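Local structure of beta-hexosaminidase (Neisseria gonorrhoeae, 6JTJ) at residues C[205-210]-C[250-255]; C[192-197]-C[244-249]; C[52-57]-C[78-83]. The protein hydrolyses terminal N-acetyl-beta-hexosaminides, probably removing N-acetylglucosamine from peptidoglycan fragments during cell-wall recycling. All coordinates share one frame; numbering follows the deposited sequence.

Contact 1. Residues C[205-210]-C[250-255]; sequences MKSCGK and EGMAAV. With NAG (2-acetamido-2-deoxy-beta-D-glucopyranose), chain I.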
ATOM      1  N   MET C 205      -6.805 -20.953 -16.380  1.00 29.56           N
ATOM      2  CA  MET C 205      -7.342 -20.166 -15.258  1.00 28.93           C
ATOM      3  C   MET C 205      -8.413 -19.162 -15.654  1.00 26.65           C
ATOM      4  O   MET C 205      -8.361 -18.569 -16.714  1.00 24.92           O
ATOM      5  CB  MET C 205      -6.207 -19.409 -14.566  1.00 29.96           C
ATOM      6  CG  MET C 205      -5.132 -20.298 -13.954  1.00 30.38           C
ATOM      7  SD  MET C 205      -4.006 -19.375 -12.883  1.00 30.77           S
ATOM      8  CE  MET C 205      -3.224 -20.748 -12.009  1.00 30.60           C
ATOM      9  N   LYS C 206      -9.337 -18.932 -14.725  1.00 25.90           N
ATOM     10  CA  LYS C 206     -10.257 -17.810 -14.776  1.00 25.01           C
ATOM     11  C   LYS C 206      -9.617 -16.541 -14.192  1.00 24.50           C
ATOM     12  O   LYS C 206      -8.466 -16.565 -13.766  1.00 24.96           O
ATOM     13  CB  LYS C 206     -11.520 -18.149 -13.987  1.00 26.87           C
ATOM     14  CG  LYS C 206     -12.230 -19.413 -14.468  1.00 27.13           C
ATOM     15  CD  LYS C 206     -12.615 -19.309 -15.927  1.00 27.56           C
ATOM     16  CE  LYS C 206     -13.605 -20.394 -16.298  1.00 30.10           C
ATOM     17  NZ  LYS C 206     -13.084 -21.749 -15.941  1.00 28.96           N
ATOM     18  N   SER C 207     -10.375 -15.439 -14.180  1.00 22.77           N
ATOM     19  CA  SER C 207      -9.884 -14.148 -13.694  1.00 21.15           C
ATOM     20  C   SER C 207     -10.650 -13.651 -12.460  1.00 20.76           C
ATOM     21  O   SER C 207     -11.772 -14.085 -12.176  1.00 19.44           O
ATOM     22  CB  SER C 207     -10.030 -13.114 -14.777  1.00 20.54           C
ATOM     23  OG  SER C 207     -11.414 -12.864 -15.007  1.00 19.86           O
ATOM     24  N   CYS C 208     -10.001 -12.759 -11.706  1.00 21.74           N
ATOM     25  CA  CYS C 208     -10.597 -12.124 -10.538  1.00 20.30           C
ATOM     26  C   CYS C 208     -10.283 -10.644 -10.584  1.00 20.36           C
ATOM     27  O   CYS C 208      -9.122 -10.254 -10.392  1.00 20.42           O
ATOM     28  CB  CYS C 208     -10.044 -12.735  -9.244  1.00 21.39           C
ATOM     29  SG  CYS C 208     -10.660 -11.934  -7.755  1.00 21.92           S
ATOM     30  N   GLY C 209     -11.306  -9.838 -10.856  1.00 18.52           N
ATOM     31  CA  GLY C 209     -11.138  -8.410 -10.987  1.00 18.53           C
ATOM     32  C   GLY C 209     -11.015  -7.738  -9.631  1.00 18.05           C
ATOM     33  O   GLY C 209     -11.739  -8.091  -8.721  1.00 17.63           O
ATOM     34  N   LYS C 210     -10.101  -6.783  -9.512  1.00 17.42           N
ATOM     35  CA  LYS C 210      -9.865  -6.069  -8.259  1.00 17.69           C
ATOM     36  C   LYS C 210      -9.726  -4.577  -8.546  1.00 16.80           C
ATOM     37  O   LYS C 210      -9.153  -4.235  -9.580  1.00 15.56           O
ATOM     38  CB  LYS C 210      -8.541  -6.530  -7.634  1.00 18.00           C
ATOM     39  CG  LYS C 210      -8.332  -8.018  -7.647  1.00 18.72           C
ATOM     40  CD  LYS C 210      -7.260  -8.442  -6.638  1.00 18.33           C
ATOM     41  CE  LYS C 210      -5.853  -8.091  -7.071  1.00 18.58           C
ATOM     42  NZ  LYS C 210      -4.881  -9.051  -6.446  1.00 19.49           N
ATOM     43  N   GLU C 250     -17.876 -10.672 -20.013  1.00 30.57           N
ATOM     44  CA  GLU C 250     -16.997 -11.614 -20.691  1.00 29.06           C
ATOM     45  C   GLU C 250     -16.499 -12.769 -19.848  1.00 28.04           C
ATOM     46  O   GLU C 250     -15.497 -13.403 -20.197  1.00 31.39           O
ATOM     47  CB  GLU C 250     -15.812 -10.858 -21.294  1.00 30.98           C
ATOM     48  CG  GLU C 250     -16.235  -9.830 -22.340  1.00 33.40           C
ATOM     49  CD  GLU C 250     -16.927 -10.462 -23.527  1.00 33.34           C
ATOM     50  OE1 GLU C 250     -16.420 -11.495 -24.013  1.00 33.47           O
ATOM     51  OE2 GLU C 250     -17.996  -9.950 -23.935  1.00 35.96           O
ATOM     52  N   GLY C 251     -17.171 -13.065 -18.737  1.00 25.65           N
ATOM     53  CA  GLY C 251     -16.915 -14.331 -18.017  1.00 24.17           C
ATOM     54  C   GLY C 251     -15.960 -14.304 -16.826  1.00 22.49           C
ATOM     55  O   GLY C 251     -15.519 -15.347 -16.361  1.00 22.98           O
ATOM     56  N   MET C 252     -15.669 -13.113 -16.296  1.00 22.72           N
ATOM     57  CA  MET C 252     -14.852 -12.989 -15.083  1.00 21.35           C
ATOM     58  C   MET C 252     -15.433 -13.847 -13.960  1.00 21.18           C
ATOM     59  O   MET C 252     -16.637 -13.799 -13.715  1.00 20.63           O
ATOM     60  CB  MET C 252     -14.799 -11.517 -14.662  1.00 20.88           C
ATOM     61  CG  MET C 252     -14.024 -11.237 -13.388  1.00 20.22           C
ATOM     62  SD  MET C 252     -13.809  -9.461 -13.106  1.00 19.14           S
ATOM     63  CE  MET C 252     -15.498  -8.896 -13.000  1.00 19.39           C
ATOM     64  N   ALA C 253     -14.583 -14.607 -13.278  1.00 20.90           N
ATOM     65  CA  ALA C 253     -15.047 -15.596 -12.286  1.00 22.09           C
ATOM     66  C   ALA C 253     -15.294 -15.045 -10.899  1.00 22.71           C
ATOM     67  O   ALA C 253     -16.087 -15.589 -10.144  1.00 22.74           O
ATOM     68  CB  ALA C 253     -14.055 -16.731 -12.181  1.00 22.10           C
ATOM     69  N   ALA C 254     -14.592 -13.965 -10.561  1.00 23.14           N
ATOM     70  CA  ALA C 254     -14.634 -13.450  -9.217  1.00 22.05           C
ATOM     71  C   ALA C 254     -14.257 -11.990  -9.175  1.00 23.02           C
ATOM     72  O   ALA C 254     -13.684 -11.434 -10.124  1.00 22.32           O
ATOM     73  CB  ALA C 254     -13.674 -14.233  -8.351  1.00 21.53           C
ATOM     74  N   VAL C 255     -14.545 -11.400  -8.036  1.00 22.84           N
ATOM     75  CA  VAL C 255     -14.229 -10.011  -7.748  1.00 23.54           C
ATOM     76  C   VAL C 255     -13.727  -9.932  -6.302  1.00 24.02           C
ATOM     77  O   VAL C 255     -14.198 -10.697  -5.443  1.00 24.01           O
ATOM     78  CB  VAL C 255     -15.502  -9.198  -7.988  1.00 25.91           C
ATOM     79  CG1 VAL C 255     -15.623  -8.034  -7.047  1.00 27.60           C
ATOM     80  CG2 VAL C 255     -15.576  -8.751  -9.446  1.00 26.15           C
TER
HETATM   81  C1  NAG I 401      -5.758  -7.250  -0.358  1.00 49.64           C
HETATM   82  C2  NAG I 401      -5.144  -6.694  -1.651  1.00 48.63           C
HETATM   83  C3  NAG I 401      -5.596  -7.509  -2.840  1.00 47.41           C
HETATM   84  C4  NAG I 401      -5.364  -8.999  -2.599  1.00 47.08           C
HETATM   85  C5  NAG I 401      -6.097  -9.477  -1.361  1.00 46.56           C
HETATM   86  C6  NAG I 401      -5.715 -10.919  -1.016  1.00 46.47           C
HETATM   87  C7  NAG I 401      -4.735  -4.310  -2.290  1.00 55.58           C
HETATM   88  C8  NAG I 401      -3.316  -4.659  -2.454  1.00 55.02           C
HETATM   89  N2  NAG I 401      -5.516  -5.323  -1.899  1.00 50.48           N
HETATM   90  O1  NAG I 401      -4.991  -6.853   0.764  1.00 48.37           O
HETATM   91  O3  NAG I 401      -4.911  -7.054  -3.985  1.00 41.73           O
HETATM   92  O4  NAG I 401      -5.743  -9.770  -3.712  1.00 39.15           O
HETATM   93  O5  NAG I 401      -5.721  -8.666  -0.268  1.00 49.95           O
HETATM   94  O6  NAG I 401      -4.343 -11.069  -0.687  1.00 41.56           O
HETATM   95  O7  NAG I 401      -5.124  -3.143  -2.470  1.00 51.89           O
HETATM   96  O   HOH W   1     -12.862 -15.603 -15.834  1.00 21.52           O

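Contact 2. Residues C[192-197]-C[244-249]; sequences LALALQ and FRIMSR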
ATOM      1  N   LEU C 192      -7.057  -4.259 -22.157  1.00 23.69           N
ATOM      2  CA  LEU C 192      -5.883  -5.014 -21.717  1.00 23.01           C
ATOM      3  C   LEU C 192      -6.288  -6.134 -20.780  1.00 21.78           C
ATOM      4  O   LEU C 192      -5.749  -7.241 -20.833  1.00 24.03           O
ATOM      5  CB  LEU C 192      -4.863  -4.083 -21.052  1.00 24.74           C
ATOM      6  CG  LEU C 192      -4.259  -3.079 -22.045  1.00 25.11           C
ATOM      7  CD1 LEU C 192      -3.543  -1.946 -21.323  1.00 24.44           C
ATOM      8  CD2 LEU C 192      -3.304  -3.811 -22.982  1.00 25.77           C
ATOM      9  N   ALA C 193      -7.256  -5.851 -19.917  1.00 22.85           N
ATOM     10  CA  ALA C 193      -7.739  -6.865 -18.980  1.00 23.27           C
ATOM     11  C   ALA C 193      -8.349  -8.051 -19.734  1.00 23.95           C
ATOM     12  O   ALA C 193      -8.073  -9.197 -19.408  1.00 25.74           O
ATOM     13  CB  ALA C 193      -8.764  -6.242 -18.028  1.00 22.81           C
ATOM     14  N   LEU C 194      -9.197  -7.769 -20.714  1.00 24.75           N
ATOM     15  CA  LEU C 194      -9.820  -8.827 -21.514  1.00 26.39           C
ATOM     16  C   LEU C 194      -8.800  -9.688 -22.244  1.00 25.68           C
ATOM     17  O   LEU C 194      -8.909 -10.919 -22.284  1.00 24.78           O
ATOM     18  CB  LEU C 194     -10.800  -8.227 -22.522  1.00 27.25           C
ATOM     19  CG  LEU C 194     -12.076  -7.633 -21.938  1.00 27.17           C
ATOM     20  CD1 LEU C 194     -12.786  -6.769 -22.979  1.00 29.70           C
ATOM     21  CD2 LEU C 194     -13.007  -8.731 -21.443  1.00 28.83           C
ATOM     22  N   ALA C 195      -7.752  -9.049 -22.751  1.00 26.50           N
ATOM     23  CA  ALA C 195      -6.659  -9.781 -23.401  1.00 24.74           C
ATOM     24  C   ALA C 195      -5.881 -10.616 -22.411  1.00 26.08           C
ATOM     25  O   ALA C 195      -5.471 -11.764 -22.704  1.00 25.34           O
ATOM     26  CB  ALA C 195      -5.723  -8.805 -24.108  1.00 26.38           C
ATOM     27  N   LEU C 196      -5.617 -10.053 -21.234  1.00 25.27           N
ATOM     28  CA  LEU C 196      -4.938 -10.842 -20.204  1.00 24.74           C
ATOM     29  C   LEU C 196      -5.801 -12.047 -19.855  1.00 22.48           C
ATOM     30  O   LEU C 196      -5.291 -13.157 -19.685  1.00 23.21           O
ATOM     31  CB  LEU C 196      -4.692  -9.999 -18.945  1.00 25.79           C
ATOM     32  CG  LEU C 196      -3.861 -10.720 -17.869  1.00 26.78           C
ATOM     33  CD1 LEU C 196      -2.373 -10.462 -18.045  1.00 27.24           C
ATOM     34  CD2 LEU C 196      -4.286 -10.271 -16.485  1.00 26.18           C
ATOM     35  N   GLN C 197      -7.102 -11.811 -19.716  1.00 23.37           N
ATOM     36  CA  GLN C 197      -8.054 -12.864 -19.324  1.00 23.25           C
ATOM     37  C   GLN C 197      -8.024 -14.058 -20.297  1.00 24.12           C
ATOM     38  O   GLN C 197      -8.007 -15.212 -19.871  1.00 25.78           O
ATOM     39  CB  GLN C 197      -9.467 -12.271 -19.211  1.00 23.86           C
ATOM     40  CG  GLN C 197     -10.569 -13.292 -18.942  1.00 25.43           C
ATOM     41  CD  GLN C 197     -11.878 -12.643 -18.561  1.00 25.00           C
ATOM     42  OE1 GLN C 197     -12.238 -12.596 -17.381  1.00 26.74           O
ATOM     43  NE2 GLN C 197     -12.579 -12.079 -19.547  1.00 24.92           N
ATOM     44  N   PHE C 244     -15.188  -3.327 -14.902  1.00 22.12           N
ATOM     45  CA  PHE C 244     -15.845  -4.376 -14.165  1.00 23.07           C
ATOM     46  C   PHE C 244     -17.070  -4.888 -14.931  1.00 24.11           C
ATOM     47  O   PHE C 244     -17.235  -6.098 -15.065  1.00 24.31           O
ATOM     48  CB  PHE C 244     -16.243  -3.910 -12.756  1.00 22.17           C
ATOM     49  CG  PHE C 244     -15.066  -3.713 -11.822  1.00 22.14           C
ATOM     50  CD1 PHE C 244     -14.509  -4.776 -11.151  1.00 22.38           C
ATOM     51  CD2 PHE C 244     -14.524  -2.455 -11.626  1.00 22.96           C
ATOM     52  CE1 PHE C 244     -13.426  -4.600 -10.303  1.00 23.07           C
ATOM     53  CE2 PHE C 244     -13.443  -2.260 -10.776  1.00 22.79           C
ATOM     54  CZ  PHE C 244     -12.879  -3.344 -10.130  1.00 22.06           C
ATOM     55  N   ARG C 245     -17.891  -3.986 -15.464  1.00 25.57           N
ATOM     56  CA  ARG C 245     -19.045  -4.400 -16.277  1.00 29.64           C
ATOM     57  C   ARG C 245     -18.646  -5.268 -17.446  1.00 29.18           C
ATOM     58  O   ARG C 245     -19.220  -6.332 -17.679  1.00 27.58           O
ATOM     59  CB  ARG C 245     -19.784  -3.194 -16.833  1.00 32.86           C
ATOM     60  CG  ARG C 245     -20.650  -2.489 -15.823  1.00 36.77           C
ATOM     61  CD  ARG C 245     -21.531  -1.530 -16.613  1.00 41.17           C
ATOM     62  NE  ARG C 245     -22.942  -1.488 -16.125  1.00 49.72           N
ATOM     63  CZ  ARG C 245     -23.340  -0.997 -14.950  1.00 50.01           C
ATOM     64  NH1 ARG C 245     -22.462  -0.459 -14.129  1.00 51.65           N
ATOM     65  NH2 ARG C 245     -24.629  -1.033 -14.604  1.00 49.69           N
ATOM     66  N   ILE C 246     -17.633  -4.809 -18.168  1.00 28.36           N
ATOM     67  CA  ILE C 246     -17.200  -5.477 -19.379  1.00 29.76           C
ATOM     68  C   ILE C 246     -16.595  -6.846 -19.040  1.00 29.10           C
ATOM     69  O   ILE C 246     -16.881  -7.842 -19.714  1.00 30.60           O
ATOM     70  CB  ILE C 246     -16.208  -4.581 -20.144  1.00 34.46           C
ATOM     71  CG1 ILE C 246     -16.939  -3.321 -20.645  1.00 40.68           C
ATOM     72  CG2 ILE C 246     -15.590  -5.331 -21.306  1.00 35.28           C
ATOM     73  CD1 ILE C 246     -16.036  -2.186 -21.146  1.00 46.89           C
ATOM     74  N   MET C 247     -15.746  -6.900 -18.013  1.00 25.19           N
ATOM     75  CA  MET C 247     -15.150  -8.183 -17.596  1.00 22.94           C
ATOM     76  C   MET C 247     -16.208  -9.165 -17.108  1.00 22.74           C
ATOM     77  O   MET C 247     -16.142 -10.357 -17.418  1.00 22.01           O
ATOM     78  CB  MET C 247     -14.113  -7.953 -16.528  1.00 22.28           C
ATOM     79  CG  MET C 247     -12.843  -7.326 -17.065  1.00 23.91           C
ATOM     80  SD  MET C 247     -11.822  -8.545 -17.898  1.00 22.73           S
ATOM     81  CE  MET C 247     -11.083  -9.403 -16.520  1.00 23.64           C
ATOM     82  N   SER C 248     -17.194  -8.656 -16.371  1.00 22.39           N
ATOM     83  CA  SER C 248     -18.311  -9.460 -15.932  1.00 23.21           C
ATOM     84  C   SER C 248     -19.011 -10.086 -17.138  1.00 25.23           C
ATOM     85  O   SER C 248     -19.230 -11.283 -17.179  1.00 24.02           O
ATOM     86  CB  SER C 248     -19.304  -8.613 -15.131  1.00 23.20           C
ATOM     87  OG  SER C 248     -20.398  -9.403 -14.693  1.00 23.85           O
ATOM     88  N   ARG C 249     -19.350  -9.259 -18.119  1.00 28.73           N
ATOM     89  CA  ARG C 249     -20.002  -9.732 -19.340  1.00 32.28           C
ATOM     90  C   ARG C 249     -19.199 -10.808 -20.027  1.00 31.41           C
ATOM     91  O   ARG C 249     -19.755 -11.762 -20.531  1.00 33.10           O
ATOM     92  CB  ARG C 249     -20.189  -8.592 -20.326  1.00 37.58           C
ATOM     93  CG  ARG C 249     -21.469  -8.710 -21.124  1.00 45.47           C
ATOM     94  CD  ARG C 249     -21.326  -8.229 -22.558  1.00 49.27           C
ATOM     95  NE  ARG C 249     -20.695  -6.915 -22.671  1.00 57.29           N
ATOM     96  CZ  ARG C 249     -19.567  -6.638 -23.337  1.00 62.62           C
ATOM     97  NH1 ARG C 249     -18.879  -7.579 -23.978  1.00 62.22           N
ATOM     98  NH2 ARG C 249     -19.114  -5.383 -23.354  1.00 63.41           N
TER

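Contact 3. Residues C[52-57]-C[78-83]; sequences AAFRLT and NFQNIE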
ATOM      1  N   ALA C  52       0.624 -22.152   7.239  1.00 52.99           N
ATOM      2  CA  ALA C  52       1.748 -21.466   7.858  1.00 46.92           C
ATOM      3  C   ALA C  52       3.010 -21.494   7.029  1.00 44.78           C
ATOM      4  O   ALA C  52       3.691 -20.471   6.898  1.00 45.91           O
ATOM      5  CB  ALA C  52       2.008 -22.056   9.233  1.00 49.62           C
ATOM      6  N   ALA C  53       3.350 -22.647   6.479  1.00 44.19           N
ATOM      7  CA  ALA C  53       4.678 -22.810   5.890  1.00 46.98           C
ATOM      8  C   ALA C  53       4.671 -23.730   4.674  1.00 45.95           C
ATOM      9  O   ALA C  53       3.736 -23.678   3.866  1.00 48.33           O
ATOM     10  CB  ALA C  53       5.666 -23.280   6.965  1.00 47.51           C
ATOM     11  N   PHE C  54       5.698 -24.562   4.523  1.00 49.22           N
ATOM     12  CA  PHE C  54       5.926 -25.270   3.264  1.00 53.19           C
ATOM     13  C   PHE C  54       5.154 -26.592   3.116  1.00 54.15           C
ATOM     14  O   PHE C  54       4.915 -27.041   1.994  1.00 51.28           O
ATOM     15  CB  PHE C  54       7.421 -25.524   3.084  1.00 57.21           C
ATOM     16  CG  PHE C  54       8.274 -24.295   3.274  1.00 62.07           C
ATOM     17  CD1 PHE C  54       8.038 -23.144   2.523  1.00 61.73           C
ATOM     18  CD2 PHE C  54       9.310 -24.288   4.195  1.00 65.70           C
ATOM     19  CE1 PHE C  54       8.817 -22.012   2.692  1.00 63.12           C
ATOM     20  CE2 PHE C  54      10.101 -23.159   4.364  1.00 64.91           C
ATOM     21  CZ  PHE C  54       9.855 -22.023   3.612  1.00 63.93           C
ATOM     22  N   ARG C  55       4.775 -27.203   4.237  1.00 55.36           N
ATOM     23  CA  ARG C  55       4.075 -28.487   4.244  1.00 55.90           C
ATOM     24  C   ARG C  55       2.997 -28.462   5.302  1.00 55.71           C
ATOM     25  O   ARG C  55       3.146 -27.795   6.315  1.00 51.54           O
ATOM     26  CB  ARG C  55       5.050 -29.623   4.569  1.00 62.27           C
ATOM     27  CG  ARG C  55       6.150 -29.847   3.537  1.00 68.24           C
ATOM     28  CD  ARG C  55       5.600 -30.171   2.150  1.00 76.24           C
ATOM     29  NE  ARG C  55       4.653 -31.294   2.162  1.00 84.47           N
ATOM     30  CZ  ARG C  55       4.997 -32.582   2.224  1.00 88.63           C
ATOM     31  NH1 ARG C  55       6.276 -32.942   2.288  1.00 88.63           N
ATOM     32  NH2 ARG C  55       4.057 -33.524   2.225  1.00 91.34           N
ATOM     33  N   LEU C  56       1.905 -29.181   5.074  1.00 56.70           N
ATOM     34  CA  LEU C  56       0.813 -29.189   6.040  1.00 58.07           C
ATOM     35  C   LEU C  56       1.228 -29.860   7.334  1.00 58.50           C
ATOM     36  O   LEU C  56       1.896 -30.885   7.310  1.00 59.20           O
ATOM     37  CB  LEU C  56      -0.396 -29.942   5.491  1.00 60.98           C
ATOM     38  CG  LEU C  56      -1.082 -29.411   4.237  1.00 61.36           C
ATOM     39  CD1 LEU C  56      -2.303 -30.266   3.927  1.00 62.48           C
ATOM     40  CD2 LEU C  56      -1.459 -27.943   4.374  1.00 58.85           C
ATOM     41  N   THR C  57       0.847 -29.260   8.455  1.00 58.22           N
ATOM     42  CA  THR C  57       0.932 -29.924   9.733  1.00 61.15           C
ATOM     43  C   THR C  57      -0.344 -30.726   9.919  1.00 65.33           C
ATOM     44  O   THR C  57      -1.313 -30.553   9.184  1.00 63.71           O
ATOM     45  CB  THR C  57       1.028 -28.936  10.900  1.00 63.17           C
ATOM     46  OG1 THR C  57      -0.186 -28.179  10.983  1.00 61.26           O
ATOM     47  CG2 THR C  57       2.242 -28.015  10.741  1.00 64.47           C
ATOM     48  N   ASN C  78       4.787 -19.796   1.932  1.00 41.40           N
ATOM     49  CA  ASN C  78       4.449 -21.169   1.591  1.00 38.62           C
ATOM     50  C   ASN C  78       5.284 -21.698   0.437  1.00 39.47           C
ATOM     51  O   ASN C  78       5.038 -22.809  -0.041  1.00 37.61           O
ATOM     52  CB  ASN C  78       2.974 -21.271   1.216  1.00 35.49           C
ATOM     53  CG  ASN C  78       2.068 -20.706   2.268  1.00 35.95           C
ATOM     54  OD1 ASN C  78       1.286 -19.793   2.003  1.00 36.95           O
ATOM     55  ND2 ASN C  78       2.159 -21.237   3.487  1.00 36.10           N
ATOM     56  N   PHE C  79       6.275 -20.929  -0.009  1.00 41.58           N
ATOM     57  CA  PHE C  79       7.012 -21.293  -1.206  1.00 43.30           C
ATOM     58  C   PHE C  79       8.509 -21.413  -0.953  1.00 51.41           C
ATOM     59  O   PHE C  79       9.164 -20.456  -0.536  1.00 49.55           O
ATOM     60  CB  PHE C  79       6.787 -20.278  -2.313  1.00 42.36           C
ATOM     61  CG  PHE C  79       7.453 -20.637  -3.598  1.00 38.92           C
ATOM     62  CD1 PHE C  79       6.977 -21.692  -4.348  1.00 40.29           C
ATOM     63  CD2 PHE C  79       8.547 -19.922  -4.064  1.00 38.35           C
ATOM     64  CE1 PHE C  79       7.570 -22.036  -5.552  1.00 38.74           C
ATOM     65  CE2 PHE C  79       9.142 -20.249  -5.262  1.00 36.53           C
ATOM     66  CZ  PHE C  79       8.654 -21.315  -6.005  1.00 39.65           C
ATOM     67  N   GLN C  80       9.028 -22.597  -1.263  1.00 57.96           N
ATOM     68  CA  GLN C  80      10.449 -22.927  -1.183  1.00 59.92           C
ATOM     69  C   GLN C  80      10.981 -23.084  -2.604  1.00 55.43           C
ATOM     70  O   GLN C  80      11.917 -22.411  -3.019  1.00 54.73           O
ATOM     71  CB  GLN C  80      10.593 -24.234  -0.415  1.00 64.32           C
ATOM     72  CG  GLN C  80      11.760 -24.303   0.532  1.00 68.40           C
ATOM     73  CD  GLN C  80      11.667 -25.504   1.453  1.00 73.89           C
ATOM     74  OE1 GLN C  80      11.047 -26.524   1.120  1.00 76.21           O
ATOM     75  NE2 GLN C  80      12.297 -25.396   2.616  1.00 76.25           N
ATOM     76  N   ASN C  81      10.340 -23.961  -3.357  1.00 55.97           N
ATOM     77  CA  ASN C  81      10.670 -24.172  -4.749  1.00 56.70           C
ATOM     78  C   ASN C  81       9.514 -24.914  -5.388  1.00 52.90           C
ATOM     79  O   ASN C  81       8.583 -25.337  -4.694  1.00 48.73           O
ATOM     80  CB  ASN C  81      11.962 -24.992  -4.863  1.00 62.32           C
ATOM     81  CG  ASN C  81      11.917 -26.270  -4.035  1.00 60.60           C
ATOM     82  OD1 ASN C  81      11.086 -27.150  -4.265  1.00 61.24           O
ATOM     83  ND2 ASN C  81      12.813 -26.375  -3.074  1.00 61.04           N
ATOM     84  N   ILE C  82       9.598 -25.103  -6.696  1.00 51.34           N
ATOM     85  CA  ILE C  82       8.506 -25.693  -7.461  1.00 55.08           C
ATOM     86  C   ILE C  82       8.111 -27.103  -7.002  1.00 60.08           C
ATOM     87  O   ILE C  82       6.927 -27.425  -6.937  1.00 58.51           O
ATOM     88  CB  ILE C  82       8.858 -25.708  -8.955  1.00 56.60           C
ATOM     89  CG1 ILE C  82       9.045 -24.249  -9.440  1.00 57.63           C
ATOM     90  CG2 ILE C  82       7.828 -26.511  -9.740  1.00 57.61           C
ATOM     91  CD1 ILE C  82       8.246 -23.823 -10.657  1.00 56.59           C
ATOM     92  N   GLU C  83       9.094 -27.939  -6.685  1.00 58.80           N
ATOM     93  CA  GLU C  83       8.801 -29.311  -6.298  1.00 59.44           C
ATOM     94  C   GLU C  83       8.124 -29.362  -4.927  1.00 56.58           C
ATOM     95  O   GLU C  83       7.145 -30.089  -4.733  1.00 56.22           O
ATOM     96  CB  GLU C  83      10.069 -30.189  -6.381  1.00 66.69           C
ATOM     97  CG  GLU C  83      10.521 -30.465  -7.826  1.00 67.38           C
ATOM     98  CD  GLU C  83       9.401 -30.982  -8.737  1.00 70.03           C
ATOM     99  OE1 GLU C  83       8.743 -31.994  -8.382  1.00 69.89           O
ATOM    100  OE2 GLU C  83       9.166 -30.381  -9.814  1.00 69.71           O
TER

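Contact 1. Residues C[205-210]-C[250-255]
G209 N donates to A254 O at 3.0 Å, and A253 N reaches S207 O at 3.1 Å. These bonds join the starts of two neighbouring parallel strands in the (beta/alpha)8 barrel of a family 3 glycoside hydrolase, 208-212 and 254-257. S207 O also takes a weak bond from A254 N, so two consecutive amides converge on one carbonyl. Around A254 O the C-H of C208 CA adds a contact beside the G209 amide. A water accepts from S207 N and donates to G251 O, bridging the segments just before the strands begin.

Further along strand 208-212, K210 carries its ammonium to the bound N-acetylglucosamine. NZ donates to O4 at 3.0 Å and to O3 at 3.2 Å, and its salt bridge with E107 and bond to F163 O fix the charge beside the sugar.

Side chains fill in the rest. S207 OG, whose polar partner is Q197, lies 3.5 Å from M252 CG. C208 SG and A254 CB share one face of the sheet. M252 CG stands trans to the backbone N (chi1 178°), which sends the thioether across to G209; M252 SD comes 3.4 Å from G209 N and lies against G209 CA, where no side chain intervenes. Outermost, K206 CB presses on A253 CB at a tight 3.4 Å.

Contact 2. Residues C[192-197]-C[244-249]
I246 is the first residue of segment 244-249 to meet segment 192-197, one step after R245, whose salt bridges with E237 and D284 tie the helix to its surroundings. I246 touches through its CG2 branch, which lies 3.6 Å from CD1 of L194. The two side chains cross at about a right angle, and the contact is one methyl against another.

M247 follows and gives the largest share of the buried surface from its segment. Its CA is also the nearest to the opposite helix, 6.6 Å from L194 CA. The side chain leaves beside the backbone N (chi1 -73°) and then bends at both chi2 and chi3. This curl lays the thioether between three residues of helix 186-202. L194 and M247 lie alongside each other, pointing opposite ways, and L194 CD2 comes 3.7 Å from M247 SD. A193 CB touches the same sulfur at 3.8 Å.

The two helices are neighbouring outer helices of the (beta/alpha)8 barrel, each leading into one of two adjacent parallel strands. Consistent with that, their segment axes run nearly side by side, 10.3 Å apart at closest approach and inclined by 28°.

The far end of M247 meets Q197, whose extended chain approaches from the opposite direction. The methyl M247 CE lies 3.5 Å from Q197 OE1, an oxygen whose polar partner is S207. Past M247, S248 points away from helix 186-202 and packs on F287, while L194 continues its contacts onto E250, the residue following R249.

Contact 3. Residues C[52-57]-C[78-83]
A53 and N78 bring their CA atoms within 4.6 Å where a loop and the turn before helix 82-94 pass each other, neither forming a strand at the crossing. A single polar bond spans the gap: N78 ND2 donates to A53 O at 2.9 Å, with an N-H...O angle of 167°. A53 O lies in the amide plane of N78, whereas the donor is tilted somewhat from the carbonyl plane of A53. The C-H of N78 CA approaches the same oxygen at 3.5 Å. The rotation of the carboxamide is fixed from its other end too, since N78 OD1 accepts a bond from F75 N.

F54 and Q80 make the main side-chain contact. The phenyl group leaves beside the backbone N, and this carries its rim to the backbone of 78-79, with F54 CD1 3.7 Å from N78 C. N78 O and F79 N lie at the ring edge. Over one face runs Q80, which crosses the aromatic side chain at about a right angle. Q80 CG makes a CH-pi contact 4.1 Å from the centroid of the F54 ring, only 3° off the ring normal. Beyond CG the carboxamide stacks on the same face, its plane 21° from that of the ring and displaced toward the rim, so that Q80 NE2 sits 3.6 Å from F54 CD2.

Q84 NE2 ties the backbones further by bonding to both F54 O and N78 O. Each segment also prepares a helix: T57 is the N-cap of helix 58-64, and N81 is that of helix 82-94, its OD1 accepting from Q84 N. Two neighbouring loops that each follow a parallel strand and lead into a helix are characteristic of the C-terminal rim of a (beta/alpha)8 barrel, the end that bears the active site in this fold.

In the fold
Contacts 1 and 2, with centres 8 Å apart, join the same two helix-strand successions, one through the strands and one through the helices; their segments alternate along the chain. S207 OG and Q197 OE1, 2.5 Å apart, connect the two contacts, and M252 N to M247 O at 3.0 Å belongs to the Schellman motif, with G251 as C', that ends helix 242-249. Contact 3 lies elsewhere on the barrel, its centre 26 Å from that of contact 1 and 32 Å from that of contact 2. K210 of contact 1 grips N-acetylglucosamine directly, while the nearest side-chain atoms of N78 and M247 are about 11 Å and 14 Å from the sugar.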